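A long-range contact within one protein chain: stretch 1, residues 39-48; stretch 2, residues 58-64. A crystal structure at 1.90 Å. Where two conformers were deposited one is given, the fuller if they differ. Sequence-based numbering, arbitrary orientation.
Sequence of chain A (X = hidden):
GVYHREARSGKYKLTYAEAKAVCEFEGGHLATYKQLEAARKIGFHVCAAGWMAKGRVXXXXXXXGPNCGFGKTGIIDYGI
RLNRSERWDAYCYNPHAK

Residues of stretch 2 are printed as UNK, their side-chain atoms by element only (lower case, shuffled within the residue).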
ATOM      1  N   ALA A  39       1.077   1.716 -11.533  1.00 14.82           N
ATOM      2  CA  ALA A  39      -0.395   1.727 -11.395  1.00 15.25           C
ATOM      3  C   ALA A  39      -0.966   3.161 -11.399  1.00 14.46           C
ATOM      4  O   ALA A  39      -1.989   3.460 -12.069  1.00 13.56           O
ATOM      5  CB  ALA A  39      -0.833   0.960 -10.105  1.00 15.03           C
ATOM      6  N   ARG A  40      -0.292   4.049 -10.664  1.00 14.78           N
ATOM      7  CA  ARG A  40      -0.702   5.456 -10.578  1.00 15.78           C
ATOM      8  C   ARG A  40      -0.637   6.165 -11.939  1.00 15.84           C
ATOM      9  O   ARG A  40      -1.515   6.986 -12.262  1.00 14.87           O
ATOM     10  CB  ARG A  40       0.180   6.201  -9.562  1.00 16.16           C
ATOM     11  CG  ARG A  40      -0.378   7.576  -9.162  1.00 17.64           C
ATOM     12  CD  ARG A  40       0.701   8.401  -8.492  1.00 19.13           C
ATOM     13  NE  ARG A  40       1.804   8.654  -9.423  1.00 19.19           N
ATOM     14  CZ  ARG A  40       1.780   9.598 -10.360  1.00 20.32           C
ATOM     15  NH1 ARG A  40       0.723  10.410 -10.474  1.00 20.61           N
ATOM     16  NH2 ARG A  40       2.816   9.739 -11.175  1.00 18.73           N
ATOM     17  N   LYS A  41       0.417   5.875 -12.713  1.00 15.35           N
ATOM     18  CA  LYS A  41       0.532   6.454 -14.056  0.50 15.41           C
ATOM     19  C   LYS A  41      -0.624   6.066 -14.978  1.00 15.75           C
ATOM     20  O   LYS A  41      -0.906   6.776 -15.956  1.00 16.32           O
ATOM     21  CB  LYS A  41       1.858   6.088 -14.697  0.50 15.81           C
ATOM     22  CG  LYS A  41       2.945   7.120 -14.478  0.50 16.39           C
ATOM     23  CD  LYS A  41       4.224   6.423 -14.089  0.50 19.79           C
ATOM     24  CE  LYS A  41       5.444   7.252 -14.435  0.50 20.14           C
ATOM     25  NZ  LYS A  41       6.442   7.157 -13.336  0.50 16.25           N
ATOM     26  N   ILE A  42      -1.297   4.962 -14.677  1.00 15.63           N
ATOM     27  CA  ILE A  42      -2.461   4.569 -15.471  1.00 16.17           C
ATOM     28  C   ILE A  42      -3.769   4.646 -14.693  1.00 15.85           C
ATOM     29  O   ILE A  42      -4.729   3.949 -15.021  1.00 15.90           O
ATOM     30  CB  ILE A  42      -2.269   3.217 -16.221  1.00 15.80           C
ATOM     31  CG1 ILE A  42      -1.902   2.082 -15.278  1.00 17.00           C
ATOM     32  CG2 ILE A  42      -1.219   3.378 -17.316  1.00 17.11           C
ATOM     33  CD1 ILE A  42      -1.965   0.767 -15.986  1.00 18.96           C
ATOM     34  N   GLY A  43      -3.790   5.527 -13.677  1.00 15.94           N
ATOM     35  CA  GLY A  43      -5.044   6.075 -13.135  1.00 15.16           C
ATOM     36  C   GLY A  43      -5.382   5.623 -11.711  1.00 15.37           C
ATOM     37  O   GLY A  43      -6.462   5.928 -11.218  1.00 14.23           O
ATOM     38  N   PHE A  44      -4.491   4.861 -11.078  1.00 15.26           N
ATOM     39  CA  PHE A  44      -4.740   4.322  -9.742  1.00 17.03           C
ATOM     40  C   PHE A  44      -4.529   5.415  -8.694  1.00 17.44           C
ATOM     41  O   PHE A  44      -3.414   5.905  -8.524  1.00 17.77           O
ATOM     42  CB  PHE A  44      -3.794   3.164  -9.448  1.00 16.39           C
ATOM     43  CG  PHE A  44      -4.069   2.447  -8.144  1.00 17.33           C
ATOM     44  CD1 PHE A  44      -5.310   1.855  -7.888  1.00 20.67           C
ATOM     45  CD2 PHE A  44      -3.058   2.309  -7.207  1.00 17.38           C
ATOM     46  CE1 PHE A  44      -5.531   1.167  -6.658  1.00 19.51           C
ATOM     47  CE2 PHE A  44      -3.264   1.612  -6.001  1.00 17.43           C
ATOM     48  CZ  PHE A  44      -4.492   1.060  -5.724  1.00 17.42           C
ATOM     49  N   HIS A  45      -5.613   5.782  -8.012  1.00 18.20           N
ATOM     50  CA  HIS A  45      -5.658   6.893  -7.043  0.50 18.50           C
ATOM     51  C   HIS A  45      -6.371   6.370  -5.788  1.00 19.06           C
ATOM     52  O   HIS A  45      -7.512   5.908  -5.899  1.00 17.90           O
ATOM     53  CB  HIS A  45      -6.463   8.046  -7.690  0.50 18.90           C
ATOM     54  CG  HIS A  45      -6.616   9.275  -6.840  0.50 19.45           C
ATOM     55  ND1 HIS A  45      -5.971  10.460  -7.123  0.50 19.72           N
ATOM     56  CD2 HIS A  45      -7.371   9.514  -5.739  0.50 19.73           C
ATOM     57  CE1 HIS A  45      -6.306  11.368  -6.225  0.50 19.44           C
ATOM     58  NE2 HIS A  45      -7.149  10.817  -5.370  0.50 19.04           N
ATOM     59  N   VAL A  46      -5.724   6.441  -4.622  1.00 19.05           N
ATOM     60  CA  VAL A  46      -6.385   6.101  -3.353  1.00 19.94           C
ATOM     61  C   VAL A  46      -5.834   7.054  -2.282  1.00 20.27           C
ATOM     62  O   VAL A  46      -4.628   7.148  -2.115  1.00 19.35           O
ATOM     63  CB  VAL A  46      -6.106   4.640  -2.887  1.00 20.13           C
ATOM     64  CG1 VAL A  46      -6.922   4.333  -1.640  1.00 21.08           C
ATOM     65  CG2 VAL A  46      -6.416   3.605  -3.978  1.00 20.32           C
ATOM     66  N   CYS A  47      -6.717   7.759  -1.581  1.00 21.20           N
ATOM     67  CA  CYS A  47      -6.246   8.664  -0.531  1.00 21.88           C
ATOM     68  C   CYS A  47      -6.188   7.922   0.815  1.00 21.38           C
ATOM     69  O   CYS A  47      -6.969   8.194   1.716  1.00 21.40           O
ATOM     70  CB  CYS A  47      -7.079   9.949  -0.459  1.00 21.83           C
ATOM     71  SG  CYS A  47      -6.224  11.237   0.529  1.00 27.22           S
ATOM     72  N   ALA A  48      -5.265   6.972   0.912  1.00 20.66           N
ATOM     73  CA  ALA A  48      -5.103   6.148   2.116  1.00 20.79           C
ATOM     74  C   ALA A  48      -3.710   5.565   2.154  1.00 20.68           C
ATOM     75  O   ALA A  48      -3.314   4.788   1.263  1.00 20.59           O
ATOM     76  CB  ALA A  48      -6.168   5.019   2.163  1.00 20.80           C
ATOM     77  N   UNK A  58       2.911   4.590   1.842  1.00 19.16           N
ATOM     78  CA  UNK A  58       2.640   5.766   1.030  1.00 19.23           C
ATOM     79  C   UNK A  58       1.289   5.609   0.366  1.00 19.48           C
ATOM     80  O   UNK A  58       0.519   4.706   0.698  1.00 18.67           O
ATOM     81  N   UNK A  59       0.991   6.507  -0.564  1.00 19.04           N
ATOM     82  CA  UNK A  59      -0.298   6.375  -1.279  1.00 19.24           C
ATOM     83  C   UNK A  59      -0.263   7.135  -2.585  1.00 19.04           C
ATOM     84  O   UNK A  59       0.401   8.160  -2.671  1.00 19.47           O
ATOM     85  c   UNK A  59      -0.829   8.613   1.267  1.00 21.24           C
ATOM     86  c   UNK A  59      -1.485   6.844  -0.430  1.00 19.23           C
ATOM     87  c   UNK A  59      -0.840   9.951   1.745  1.00 22.46           C
ATOM     88  c   UNK A  59      -1.498  10.927   1.023  1.00 22.53           C
ATOM     89  c   UNK A  59      -2.144  10.613  -0.169  1.00 22.48           C
ATOM     90  c   UNK A  59      -1.455   8.276   0.061  1.00 20.60           C
ATOM     91  c   UNK A  59      -2.126   9.291  -0.637  1.00 20.12           C
ATOM     92  o   UNK A  59      -1.518  12.223   1.480  1.00 22.87           O
ATOM     93  N   UNK A  60      -0.988   6.617  -3.604  1.00 18.65           N
ATOM     94  CA  UNK A  60      -0.918   7.238  -4.927  1.00 18.45           C
ATOM     95  C   UNK A  60      -1.929   8.357  -5.172  1.00 18.69           C
ATOM     96  O   UNK A  60      -3.147   8.164  -4.960  1.00 18.07           O
ATOM     97  c   UNK A  60      -1.180   6.053  -5.880  1.00 18.19           C
ATOM     98  c   UNK A  60      -2.065   5.115  -5.123  1.00 19.01           C
ATOM     99  c   UNK A  60      -1.784   5.362  -3.608  1.00 18.38           C
ATOM    100  N   UNK A  61      -1.424   9.506  -5.626  1.00 18.70           N
ATOM    101  CA  UNK A  61      -2.287  10.603  -6.080  0.50 18.88           C
ATOM    102  C   UNK A  61      -2.165  10.810  -7.594  1.00 19.00           C
ATOM    103  O   UNK A  61      -1.071  10.971  -8.129  1.00 18.18           O
ATOM    104  c   UNK A  61      -3.598  11.146  -3.402  0.50 19.01           C
ATOM    105  c   UNK A  61      -2.009  11.926  -5.298  0.50 18.74           C
ATOM    106  c   UNK A  61      -2.889  13.086  -5.827  0.50 18.50           C
ATOM    107  c   UNK A  61      -2.206  11.701  -3.787  0.50 19.14           C
ATOM    108  N   UNK A  62      -3.310  10.802  -8.276  1.00 20.37           N
ATOM    109  CA  UNK A  62      -3.361  11.082  -9.722  1.00 21.89           C
ATOM    110  C   UNK A  62      -3.750  12.545  -9.956  1.00 23.89           C
ATOM    111  O   UNK A  62      -3.169  13.218 -10.819  1.00 24.21           O
ATOM    112  c   UNK A  62      -3.814   8.688 -10.397  1.00 21.60           C
ATOM    113  c   UNK A  62      -4.343  10.109 -10.453  1.00 21.76           C
ATOM    114  c   UNK A  62      -4.617  10.538 -11.916  1.00 21.96           C
ATOM    115  N   UNK A  63      -4.748  13.020  -9.208  1.00 26.20           N
ATOM    116  CA  UNK A  63      -5.201  14.412  -9.286  1.00 28.93           C
ATOM    117  C   UNK A  63      -5.219  15.070  -7.905  1.00 29.81           C
ATOM    118  O   UNK A  63      -5.831  14.545  -6.970  1.00 30.27           O
ATOM    119  c   UNK A  63      -6.089  14.035 -13.786  1.00 33.44           C
ATOM    120  n   UNK A  63      -5.066  13.120 -14.411  1.00 34.82           N
ATOM    121  c   UNK A  63      -6.575  14.906 -11.428  1.00 31.99           C
ATOM    122  c   UNK A  63      -6.232  13.693 -12.304  1.00 34.88           C
ATOM    123  c   UNK A  63      -6.585  14.518  -9.936  1.00 29.75           C
ATOM    124  N   UNK A  64      -4.572  16.237  -7.775  1.00 30.88           N
ATOM    125  CA  UNK A  64      -4.493  16.899  -6.466  1.00 31.50           C
ATOM    126  C   UNK A  64      -5.830  17.500  -6.015  1.00 31.71           C
ATOM    127  O   UNK A  64      -6.738  17.684  -6.837  1.00 32.16           O
ATOM    128  c   UNK A  64      -3.451  17.999  -6.693  1.00 31.71           C
ATOM    129  c   UNK A  64      -3.913  17.014  -8.839  1.00 31.05           C
ATOM    130  c   UNK A  64      -3.509  18.283  -8.152  1.00 31.89           C
TER
HETATM  131  O   HOH W   1      -1.032  11.574 -12.422  1.00 35.92           O

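Position 58 has no side-chain atoms at all, and its backbone is almost fully extended, with phi and psi of -175° and -170°. It is glycine, and Gly58 adds little to the contact, lying in the strand near Ala48.

At position 59 a single carbon leads to a six-carbon ring that bears one oxygen, which identifies a phenol. The first carbon, CB, points toward stretch 1 and packs on backbone carbonyls, 3.2 Å from Ala48 O and 3.6 Å from Val46 O. The residue is Tyr59, with chi1 in the p well. Its ring passes alongside Cys47, where Cys47 SG lies 4.2 Å from Tyr59 CE1 in an oblique sulfur-aromatic approach.

Three carbons at position 60 close a ring onto the backbone N, so this residue has no amide hydrogen to give. CB of that ring sits 3.7 Å from Arg40 CG and 3.5 Å from Phe44 O. This is proline, and Pro60 is the most extensively covered residue of its stretch. Its CG meets the Phe44 ring obliquely, 3.6 Å from Phe44 CD2, while its carbonyl remains free to accept: Val46 N donates to Pro60 O at 3.1 Å. His45 CA also approaches Pro60 O, at 3.5 Å, in a CA-H...O contact.

Position 61 carries four carbons, forked at the first, with one arm two carbons long. Although the CA-to-CB bond points away from stretch 1, the end of the side chain comes nearer and reaches the His45 ring. These features define isoleucine. The CG2 branch of Ile61 is 3.8 Å from His45 CE1, and CD1 lies 4.3 Å from the centroid of the His45 ring in an off-centre CH-pi contact. The backbone serves a different partner, since Arg40 NH1 donates to Ile61 O at 3.0 Å.

One carbon carrying two others makes position 62 a short, symmetric fork, its CA-to-CB bond pointing sideways. One of its methyls fits against stretch 1 near the carbonyls of Arg40 and Phe44. The residue is valine; Val62 CG2 is 3.4 Å from both Arg40 O and Phe44 O. Its amide donates a nearly straight hydrogen bond to the imidazole, Val62 N to His45 ND1 at 2.9 Å, so ND1 is the accepting nitrogen. Water 1 links Arg40 NH1, by a weak bond, to Val62 O.

At position 63, four carbons in a row end in nitrogen, and the chain leads away from stretch 1. This is lysine, and the nearest approach of Lys63 is through its backbone, with Lys63 O 3.3 Å from His45 CE1.

Position 64 again has three carbons closing onto N, but it touches nothing on stretch 1; it is Pro64.

The contact thus combines one backbone hydrogen bond, Val46 to Pro60, with two in which the side chains of Arg40 and His45 engage the backbone of stretch 2. Pro60 packs on Phe44 and on the aliphatic part of Arg40, which Val62 also meets. The cost is Phe44 O, buried without a polar partner.

Stretch 2, residues 58-64: GYPIVKP
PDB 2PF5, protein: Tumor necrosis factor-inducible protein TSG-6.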